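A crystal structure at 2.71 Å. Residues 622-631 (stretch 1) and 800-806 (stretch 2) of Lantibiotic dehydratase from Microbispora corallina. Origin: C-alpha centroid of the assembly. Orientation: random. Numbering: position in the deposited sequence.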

ATOM      1  N   LEU A 622       9.236 -20.828  17.494  1.00 11.05           N
ATOM      2  CA  LEU A 622       8.760 -21.059  18.854  1.00 14.12           C
ATOM      3  C   LEU A 622       9.808 -21.820  19.668  1.00 12.17           C
ATOM      4  O   LEU A 622      10.389 -22.782  19.180  1.00 10.29           O
ATOM      5  N   VAL A 623      10.058 -21.375  20.893  1.00 10.24           N
ATOM      6  CA  VAL A 623      11.102 -21.973  21.717  1.00 13.22           C
ATOM      7  C   VAL A 623      10.564 -22.281  23.092  1.00 13.50           C
ATOM      8  O   VAL A 623       9.928 -21.428  23.700  1.00 14.44           O
ATOM      9  N   HIS A 624      10.807 -23.494  23.588  1.00 14.14           N
ATOM     10  CA  HIS A 624      10.478 -23.798  24.978  1.00 14.41           C
ATOM     11  C   HIS A 624      11.644 -23.294  25.786  1.00 20.16           C
ATOM     12  O   HIS A 624      12.739 -23.872  25.766  1.00 19.41           O
ATOM     13  N   LEU A 625      11.405 -22.167  26.452  1.00 22.45           N
ATOM     14  CA  LEU A 625      12.449 -21.436  27.169  1.00 22.36           C
ATOM     15  C   LEU A 625      13.215 -22.264  28.221  1.00 22.82           C
ATOM     16  O   LEU A 625      14.440 -22.221  28.241  1.00 26.61           O
ATOM     17  N   PRO A 626      12.512 -23.048  29.063  1.00 21.16           N
ATOM     18  CA  PRO A 626      13.294 -23.794  30.053  1.00 22.02           C
ATOM     19  C   PRO A 626      14.354 -24.732  29.482  1.00 23.19           C
ATOM     20  O   PRO A 626      15.346 -24.950  30.176  1.00 24.58           O
ATOM     21  N   THR A 627      14.169 -25.251  28.266  1.00 24.42           N
ATOM     22  CA  THR A 627      15.032 -26.328  27.770  1.00 20.32           C
ATOM     23  C   THR A 627      15.848 -26.008  26.523  1.00 24.69           C
ATOM     24  O   THR A 627      16.764 -26.740  26.180  1.00 32.34           O
ATOM     25  N   GLY A 628      15.535 -24.917  25.844  1.00 25.18           N
ATOM     26  CA  GLY A 628      16.253 -24.585  24.629  1.00 23.27           C
ATOM     27  C   GLY A 628      15.991 -25.532  23.467  1.00 31.26           C
ATOM     28  O   GLY A 628      16.896 -25.893  22.707  1.00 40.39           O
ATOM     29  N   ARG A 629      14.740 -25.949  23.332  1.00 20.74           N
ATOM     30  CA  ARG A 629      14.313 -26.718  22.187  1.00 17.24           C
ATOM     31  C   ARG A 629      13.168 -25.995  21.456  1.00 18.79           C
ATOM     32  O   ARG A 629      12.401 -25.247  22.054  1.00 18.68           O
ATOM     33  N   GLU A 630      13.076 -26.157  20.149  1.00 16.39           N
ATOM     34  CA  GLU A 630      11.946 -25.577  19.452  1.00 11.40           C
ATOM     35  C   GLU A 630      10.673 -26.369  19.728  1.00 12.61           C
ATOM     36  O   GLU A 630      10.696 -27.496  20.199  1.00 10.99           O
ATOM     37  N   VAL A 631       9.544 -25.741  19.469  1.00 14.42           N
ATOM     38  CA  VAL A 631       8.281 -26.402  19.617  1.00  9.37           C
ATOM     39  C   VAL A 631       7.644 -26.221  18.275  1.00  9.18           C
ATOM     40  O   VAL A 631       7.776 -25.164  17.670  1.00 12.38           O
ATOM     41  N   PRO A 800      18.215 -27.156  11.345  1.00 18.05           N
ATOM     42  CA  PRO A 800      18.781 -27.120  12.697  1.00 19.31           C
ATOM     43  C   PRO A 800      17.894 -26.237  13.532  1.00 19.42           C
ATOM     44  O   PRO A 800      17.273 -25.346  12.949  1.00 25.03           O
ATOM     45  N   PRO A 801      17.834 -26.456  14.855  1.00 16.85           N
ATOM     46  CA  PRO A 801      17.118 -25.485  15.687  1.00 17.99           C
ATOM     47  C   PRO A 801      17.846 -24.183  15.718  1.00 20.51           C
ATOM     48  O   PRO A 801      19.018 -24.090  15.374  1.00 20.22           O
ATOM     49  N   HIS A 802      17.131 -23.157  16.133  1.00 28.67           N
ATOM     50  CA  HIS A 802      17.738 -21.865  16.335  1.00 34.38           C
ATOM     51  C   HIS A 802      17.508 -21.570  17.762  1.00 35.23           C
ATOM     52  O   HIS A 802      16.462 -21.031  18.112  1.00 35.86           O
ATOM     53  N   ILE A 803      18.451 -21.961  18.602  1.00 36.00           N
ATOM     54  CA  ILE A 803      18.265 -21.727  20.023  1.00 45.62           C
ATOM     55  C   ILE A 803      19.294 -20.748  20.577  1.00 46.17           C
ATOM     56  O   ILE A 803      20.490 -21.042  20.654  1.00 46.19           O
ATOM     57  N   ARG A 804      18.811 -19.581  20.968  1.00 50.95           N
ATOM     58  CA  ARG A 804      19.646 -18.544  21.560  1.00 54.39           C
ATOM     59  C   ARG A 804      18.727 -17.793  22.495  1.00 41.34           C
ATOM     60  O   ARG A 804      18.888 -16.602  22.719  1.00 41.90           O
ATOM     61  N   ALA A 805      17.741 -18.526  23.003  1.00 33.16           N
ATOM     62  CA  ALA A 805      16.754 -18.039  23.945  1.00 29.17           C
ATOM     63  C   ALA A 805      17.354 -17.037  24.963  1.00 36.39           C
ATOM     64  O   ALA A 805      18.468 -17.234  25.456  1.00 27.68           O
ATOM     65  N   THR A 806      16.639 -15.942  25.243  1.00 34.40           N
ATOM     66  CA  THR A 806      17.191 -14.875  26.081  1.00 37.92           C
ATOM     67  C   THR A 806      16.150 -14.216  27.009  1.00 39.25           C
ATOM     68  O   THR A 806      15.033 -14.738  27.246  1.00 29.21           O
TER

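Residues 622-631 form a hairpin-like turn, its strands tied by backbone hydrogen bonds from His 624 N to Arg 629 O (2.8 Å) and from Val 631 N to Leu 622 O (3.1 Å). Residues 800-806, which lack regular secondary structure, run alongside it; together the two stretches bury 341 Å², and the contact is mostly apolar.

Ile 803 is central to the apolar packing. Its CA-to-CB bond points toward the turn, and with chi1 and chi2 both m Ile 803 CD1 lies 4.1 Å from Val 623 CG2 and 3.7 Å from Glu 630 CG, so the methyl rests on the valine side chain and on the aliphatic part of the glutamate. Val 623, whose CA-to-CB bond points toward the second stretch and whose chi1 is t, also places CG1 4.1 Å from Ala 805 CB. Ala 805 CB also meets Leu 625 CD2 at 3.6 Å; although the leucine CA-to-CB bond points sideways, its m,t conformation brings the end of the side chain nearer. At Gly 628 the backbone itself provides the surface, its O lying 3.1 Å from Ile 803 CG1, a close approach. The residue has positive phi, which favours glycine, and a CB here would sit a tight 3.2 Å from Ile 803 CG2.

A single hydrogen bond links the stretches. The Glu 630 CA-to-CB bond points toward the second stretch and, with chi1 m and chi2 t, the side chain extends its carboxylate to accept a hydrogen bond at OE2 from His 802 N (2.9 Å, N-H...O angle 154°). Glu 630 OE2 also lies 3.7 Å from Pro 801 CA, while Glu 630 CG is 4.3 Å from Pro 801 CB. The His 802 ring, by contrast, leads away, and its NE2 is hydrogen-bonded elsewhere in the structure.

The CA-to-CB bonds of His 624 and Thr 627 point away from the second stretch, and His 624 ND1 and Thr 627 OG1 share a 2.9 Å hydrogen bond within the turn.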

ATOM      1  CB  LEU A 622       7.488 -21.884  18.789  1.00 12.46           C
ATOM      2  CG  LEU A 622       6.728 -21.981  20.085  1.00  9.22           C
ATOM      3  CD1 LEU A 622       6.366 -20.571  20.540  1.00 11.89           C
ATOM      4  CD2 LEU A 622       5.524 -22.779  19.769  1.00 10.39           C
ATOM      5  CB  VAL A 623      12.332 -21.051  21.846  1.00 11.64           C
ATOM      6  CG1 VAL A 623      13.341 -21.634  22.789  1.00 13.17           C
ATOM      7  CG2 VAL A 623      12.959 -20.873  20.513  1.00 13.43           C
ATOM      8  CB  HIS A 624      10.235 -25.285  25.215  1.00 15.69           C
ATOM      9  CG  HIS A 624       9.907 -25.632  26.636  1.00 19.53           C
ATOM     10  ND1 HIS A 624      10.791 -26.291  27.466  1.00 18.34           N
ATOM     11  CD2 HIS A 624       8.787 -25.420  27.371  1.00 20.31           C
ATOM     12  CE1 HIS A 624      10.231 -26.463  28.651  1.00 18.45           C
ATOM     13  NE2 HIS A 624       9.015 -25.942  28.623  1.00 16.25           N
ATOM     14  CB  LEU A 625      11.886 -20.137  27.773  1.00 16.79           C
ATOM     15  CG  LEU A 625      11.509 -19.106  26.724  1.00 14.20           C
ATOM     16  CD1 LEU A 625      10.755 -17.925  27.297  1.00  6.54           C
ATOM     17  CD2 LEU A 625      12.770 -18.669  26.014  1.00 14.98           C
ATOM     18  CB  PRO A 626      12.224 -24.605  30.793  1.00 19.96           C
ATOM     19  CG  PRO A 626      11.002 -23.727  30.716  1.00 17.89           C
ATOM     20  CD  PRO A 626      11.063 -23.140  29.334  1.00 18.07           C
ATOM     21  CB  THR A 627      14.238 -27.614  27.524  1.00 22.63           C
ATOM     22  OG1 THR A 627      13.269 -27.389  26.495  1.00 25.37           O
ATOM     23  CG2 THR A 627      13.519 -28.058  28.804  1.00 24.52           C
ATOM     24  CB  ARG A 629      13.876 -28.101  22.640  1.00 20.75           C
ATOM     25  CG  ARG A 629      14.933 -28.852  23.448  1.00 20.03           C
ATOM     26  CD  ARG A 629      14.412 -30.210  23.943  1.00 18.88           C
ATOM     27  NE  ARG A 629      13.928 -31.081  22.876  1.00 18.92           N
ATOM     28  CZ  ARG A 629      13.138 -32.140  23.073  1.00 20.67           C
ATOM     29  NH1 ARG A 629      12.728 -32.450  24.291  1.00 16.10           N
ATOM     30  NH2 ARG A 629      12.730 -32.878  22.047  1.00 21.10           N
ATOM     31  CB  GLU A 630      12.224 -25.442  17.959  1.00 10.90           C
ATOM     32  CG  GLU A 630      13.307 -24.393  17.685  1.00 17.63           C
ATOM     33  CD  GLU A 630      13.184 -23.724  16.327  1.00 19.21           C
ATOM     34  OE1 GLU A 630      12.060 -23.688  15.773  1.00 19.71           O
ATOM     35  OE2 GLU A 630      14.219 -23.230  15.814  1.00 18.29           O
ATOM     36  CB  VAL A 631       7.436 -25.781  20.735  1.00  9.34           C
ATOM     37  CG1 VAL A 631       6.004 -26.342  20.722  1.00  9.17           C
ATOM     38  CG2 VAL A 631       8.114 -26.012  22.083  1.00  9.12           C
ATOM     39  CB  PRO A 800      20.113 -26.400  12.503  1.00 15.60           C
ATOM     40  CG  PRO A 800      20.349 -26.383  11.022  1.00 20.45           C
ATOM     41  CD  PRO A 800      19.017 -26.399  10.376  1.00 17.12           C
ATOM     42  CB  PRO A 801      17.167 -26.101  17.091  1.00 24.41           C
ATOM     43  CG  PRO A 801      18.305 -27.020  17.066  1.00 21.68           C
ATOM     44  CD  PRO A 801      18.339 -27.584  15.647  1.00 18.90           C
ATOM     45  CB  HIS A 802      17.024 -20.791  15.529  1.00 36.60           C
ATOM     46  CG  HIS A 802      17.488 -19.408  15.856  1.00 43.42           C
ATOM     47  ND1 HIS A 802      16.824 -18.596  16.751  1.00 37.93           N
ATOM     48  CD2 HIS A 802      18.567 -18.705  15.435  1.00 43.41           C
ATOM     49  CE1 HIS A 802      17.461 -17.443  16.851  1.00 34.75           C
ATOM     50  NE2 HIS A 802      18.519 -17.482  16.060  1.00 45.89           N
ATOM     51  CB  ILE A 803      18.317 -23.033  20.830  1.00 43.69           C
ATOM     52  CG1 ILE A 803      17.401 -24.079  20.204  1.00 33.27           C
ATOM     53  CG2 ILE A 803      17.967 -22.756  22.276  1.00 37.99           C
ATOM     54  CD1 ILE A 803      15.987 -23.647  20.148  1.00 29.72           C
ATOM     55  CB  ARG A 804      20.221 -17.627  20.472  1.00 49.03           C
ATOM     56  CG  ARG A 804      21.295 -18.328  19.656  1.00 54.69           C
ATOM     57  CD  ARG A 804      21.443 -17.756  18.286  1.00 43.88           C
ATOM     58  NE  ARG A 804      22.028 -18.752  17.399  1.00 46.79           N
ATOM     59  CZ  ARG A 804      22.259 -18.533  16.110  1.00 65.13           C
ATOM     60  NH1 ARG A 804      21.958 -17.343  15.587  1.00 63.17           N
ATOM     61  NH2 ARG A 804      22.786 -19.491  15.348  1.00 64.14           N
ATOM     62  CB  ALA A 805      16.086 -19.226  24.637  1.00 24.61           C
ATOM     63  CB  THR A 806      17.961 -13.829  25.196  1.00 42.28           C
ATOM     64  OG1 THR A 806      18.676 -14.527  24.169  1.00 39.59           O
ATOM     65  CG2 THR A 806      18.998 -12.986  25.986  1.00 41.79           C
TER